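Local coordinates for protein molybdopterin molybdotransferase (Pyrococcus horikoshii, PDB 1UZ5) that probably inserts molybdenum from molybdate into adenylylated molybdopterin, with magnesium as cofactor, releasing AMP, in a late step of molybdenum cofactor biosynthesis, at residues Y59-E64 with A113-E118. Numbering follows the deposited sequence.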
ATOM      1  N   TYR A  59      -3.223   7.573  44.549  1.00 21.09           N
ATOM      2  CA  TYR A  59      -4.557   7.491  45.107  1.00 26.32           C
ATOM      3  C   TYR A  59      -5.611   8.220  44.307  1.00 21.86           C
ATOM      4  O   TYR A  59      -5.485   9.417  44.029  1.00 23.08           O
ATOM      5  CB  TYR A  59      -4.545   8.003  46.548  1.00 27.76           C
ATOM      6  CG  TYR A  59      -3.665   7.172  47.443  1.00 28.68           C
ATOM      7  CD1 TYR A  59      -2.284   7.381  47.498  1.00 27.53           C
ATOM      8  CD2 TYR A  59      -4.202   6.123  48.182  1.00 30.02           C
ATOM      9  CE1 TYR A  59      -1.464   6.556  48.270  1.00 25.03           C
ATOM     10  CE2 TYR A  59      -3.398   5.300  48.947  1.00 26.90           C
ATOM     11  CZ  TYR A  59      -2.034   5.516  48.989  1.00 32.53           C
ATOM     12  OH  TYR A  59      -1.257   4.676  49.756  1.00 36.33           O
ATOM     13  N   ALA A  60      -6.651   7.478  43.939  1.00 21.30           N
ATOM     14  CA  ALA A  60      -7.770   8.014  43.189  1.00 22.90           C
ATOM     15  C   ALA A  60      -8.607   8.775  44.198  1.00 23.10           C
ATOM     16  O   ALA A  60      -8.907   8.257  45.274  1.00 21.23           O
ATOM     17  CB  ALA A  60      -8.596   6.881  42.582  1.00 14.91           C
ATOM     18  N   VAL A  61      -8.991   9.994  43.845  1.00 21.69           N
ATOM     19  CA  VAL A  61      -9.786  10.826  44.740  1.00 24.63           C
ATOM     20  C   VAL A  61     -10.821  11.626  43.971  1.00 18.78           C
ATOM     21  O   VAL A  61     -10.807  11.668  42.745  1.00 21.98           O
ATOM     22  CB  VAL A  61      -8.907  11.867  45.480  1.00 24.37           C
ATOM     23  CG1 VAL A  61      -7.757  11.183  46.195  1.00 20.36           C
ATOM     24  CG2 VAL A  61      -8.378  12.905  44.478  1.00 23.07           C
ATOM     25  N   ARG A  62     -11.730  12.243  44.713  1.00 21.99           N
ATOM     26  CA  ARG A  62     -12.721  13.134  44.129  1.00 24.69           C
ATOM     27  C   ARG A  62     -11.970  14.454  44.325  1.00 23.62           C
ATOM     28  O   ARG A  62     -11.761  14.882  45.457  1.00 25.94           O
ATOM     29  CB  ARG A  62     -14.006  13.104  44.955  1.00 26.29           C
ATOM     30  CG  ARG A  62     -14.678  11.749  44.947  1.00 28.35           C
ATOM     31  CD  ARG A  62     -15.711  11.595  46.051  1.00 39.85           C
ATOM     32  NE  ARG A  62     -16.639  12.716  46.114  1.00 39.33           N
ATOM     33  CZ  ARG A  62     -17.945  12.591  46.331  1.00 55.46           C
ATOM     34  NH1 ARG A  62     -18.484  11.389  46.503  1.00 46.55           N
ATOM     35  NH2 ARG A  62     -18.713  13.669  46.378  1.00 44.06           N
ATOM     36  N   ALA A  63     -11.527  15.073  43.237  1.00 19.33           N
ATOM     37  CA  ALA A  63     -10.747  16.313  43.329  1.00 24.45           C
ATOM     38  C   ALA A  63     -11.313  17.362  44.295  1.00 32.09           C
ATOM     39  O   ALA A  63     -10.568  17.984  45.054  1.00 29.49           O
ATOM     40  CB  ALA A  63     -10.574  16.917  41.944  1.00 22.31           C
ATOM     41  N   GLU A  64     -12.627  17.547  44.261  1.00 32.64           N
ATOM     42  CA  GLU A  64     -13.310  18.511  45.117  1.00 36.74           C
ATOM     43  C   GLU A  64     -13.024  18.326  46.609  1.00 41.96           C
ATOM     44  O   GLU A  64     -13.015  19.298  47.362  1.00 38.73           O
ATOM     45  CB  GLU A  64     -14.818  18.422  44.881  1.00 45.85           C
ATOM     46  CG  GLU A  64     -15.398  17.054  45.225  1.00 68.28           C
ATOM     47  CD  GLU A  64     -16.750  16.811  44.585  1.00 79.48           C
ATOM     48  OE1 GLU A  64     -17.697  17.568  44.880  1.00 86.10           O
ATOM     49  OE2 GLU A  64     -16.859  15.859  43.782  1.00 85.69           O
ATOM     50  N   ALA A 113      -9.462  12.133  39.725  1.00 22.71           N
ATOM     51  CA  ALA A 113      -8.051  12.476  39.772  1.00 21.30           C
ATOM     52  C   ALA A 113      -7.280  11.416  40.535  1.00 17.33           C
ATOM     53  O   ALA A 113      -7.846  10.689  41.352  1.00 21.91           O
ATOM     54  CB  ALA A 113      -7.852  13.840  40.438  1.00 24.72           C
ATOM     55  N   VAL A 114      -5.985  11.325  40.247  1.00 21.41           N
ATOM     56  CA  VAL A 114      -5.112  10.395  40.940  1.00 23.30           C
ATOM     57  C   VAL A 114      -3.906  11.188  41.421  1.00 25.68           C
ATOM     58  O   VAL A 114      -3.230  11.847  40.633  1.00 23.44           O
ATOM     59  CB  VAL A 114      -4.608   9.249  40.026  1.00 18.33           C
ATOM     60  CG1 VAL A 114      -3.681   8.335  40.830  1.00 16.41           C
ATOM     61  CG2 VAL A 114      -5.789   8.446  39.482  1.00 19.01           C
ATOM     62  N   ILE A 115      -3.642  11.133  42.719  1.00 23.25           N
ATOM     63  CA  ILE A 115      -2.504  11.850  43.285  1.00 23.58           C
ATOM     64  C   ILE A 115      -1.350  10.868  43.437  1.00 26.15           C
ATOM     65  O   ILE A 115      -1.496   9.840  44.094  1.00 29.87           O
ATOM     66  CB  ILE A 115      -2.858  12.442  44.665  1.00 28.39           C
ATOM     67  CG1 ILE A 115      -4.070  13.372  44.527  1.00 20.82           C
ATOM     68  CG2 ILE A 115      -1.656  13.184  45.236  1.00 31.25           C
ATOM     69  CD1 ILE A 115      -4.548  13.996  45.843  1.00 31.74           C
ATOM     70  N   GLN A 116      -0.219  11.176  42.808  1.00 24.62           N
ATOM     71  CA  GLN A 116       0.960  10.316  42.862  1.00 31.74           C
ATOM     72  C   GLN A 116       1.224   9.820  44.268  1.00 28.88           C
ATOM     73  O   GLN A 116       1.006  10.534  45.243  1.00 29.73           O
ATOM     74  CB  GLN A 116       2.204  11.054  42.375  1.00 35.87           C
ATOM     75  CG  GLN A 116       2.150  11.534  40.948  1.00 53.79           C
ATOM     76  CD  GLN A 116       3.411  12.281  40.562  1.00 58.34           C
ATOM     77  OE1 GLN A 116       4.496  11.704  40.519  1.00 61.66           O
ATOM     78  NE2 GLN A 116       3.277  13.577  40.293  1.00 61.96           N
ATOM     79  N   PHE A 117       1.712   8.590  44.353  1.00 27.42           N
ATOM     80  CA  PHE A 117       2.013   7.951  45.623  1.00 33.09           C
ATOM     81  C   PHE A 117       2.895   8.832  46.511  1.00 37.18           C
ATOM     82  O   PHE A 117       2.633   8.996  47.700  1.00 33.35           O
ATOM     83  CB  PHE A 117       2.717   6.618  45.352  1.00 32.79           C
ATOM     84  CG  PHE A 117       2.861   5.746  46.566  1.00 50.98           C
ATOM     85  CD1 PHE A 117       1.739   5.192  47.178  1.00 50.49           C
ATOM     86  CD2 PHE A 117       4.115   5.480  47.102  1.00 46.96           C
ATOM     87  CE1 PHE A 117       1.864   4.384  48.308  1.00 48.71           C
ATOM     88  CE2 PHE A 117       4.251   4.672  48.233  1.00 53.29           C
ATOM     89  CZ  PHE A 117       3.122   4.124  48.836  1.00 42.64           C
ATOM     90  N   GLU A 118       3.934   9.406  45.916  1.00 36.86           N
ATOM     91  CA  GLU A 118       4.887  10.237  46.644  1.00 45.70           C
ATOM     92  C   GLU A 118       4.371  11.593  47.118  1.00 44.82           C
ATOM     93  O   GLU A 118       5.013  12.228  47.951  1.00 43.53           O
ATOM     94  CB  GLU A 118       6.142  10.463  45.792  1.00 43.62           C
ATOM     95  CG  GLU A 118       6.654   9.225  45.061  1.00 67.23           C
ATOM     96  CD  GLU A 118       5.712   8.760  43.957  1.00 80.70           C
ATOM     97  OE1 GLU A 118       5.379   9.577  43.068  1.00 75.00           O
ATOM     98  OE2 GLU A 118       5.304   7.578  43.976  1.00 90.55           O
TER
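Tyr59 and Ile115 form a hydrogen-bonded antiparallel pair. Tyr59 N donates to Ile115 O at 2.9 Å, and Ile115 N donates to Tyr59 O at 2.8 Å. Val61 pairs with Ala113 in the same way but unevenly. Val61 N to Ala113 O is a good bond of 2.8 Å, while the return bond from Ala113 N to Val61 O is weak, with an N-H...O angle of 139°. Between them, Ala60 and Val114 make a non-hydrogen-bonded pair. Here the CA of Ala60 lies 3.2 Å from Ala113 O, a CA-H...O contact that gives this carbonyl a second partner.

The side chains of Tyr59, Val61, Ala113 and Ile115 share one face. CG2 of Val61 touches both Ala113 CB and Ile115 CD1, each at 4.2 Å. Just past the end of strand 113-116, Phe117 meets the Tyr59 side chain, and the two cross obliquely. Tyr59 CE1 is 3.6 Å from Phe117 CD1. The Tyr59 hydroxyl meets the edge of the Phe117 ring, with OH 3.5 Å from CE1. The Phe117 ring reaches this position with CG anti to the backbone N (chi1 -170°). An alanine in place of Tyr59 would probably open a gap beside Phe117, Val120 and Ile127 and leave the Phe117 ring with less to hold its rotation.

Val120 and Ile127 also pack on Tyr59, and Ile129 on Ile115. Ala60 bonds through its backbone to Ala99 on the other side, and Val114 bonds outward to Leu137. Strand 58-61 therefore lies between 97-101 and the outermost strand 113-116 of a mixed sheet in the MoeA N-terminal region. The chemistry implies two strands joined by three good backbone bonds and one weak one, with both faces packed with mainly apolar side chains.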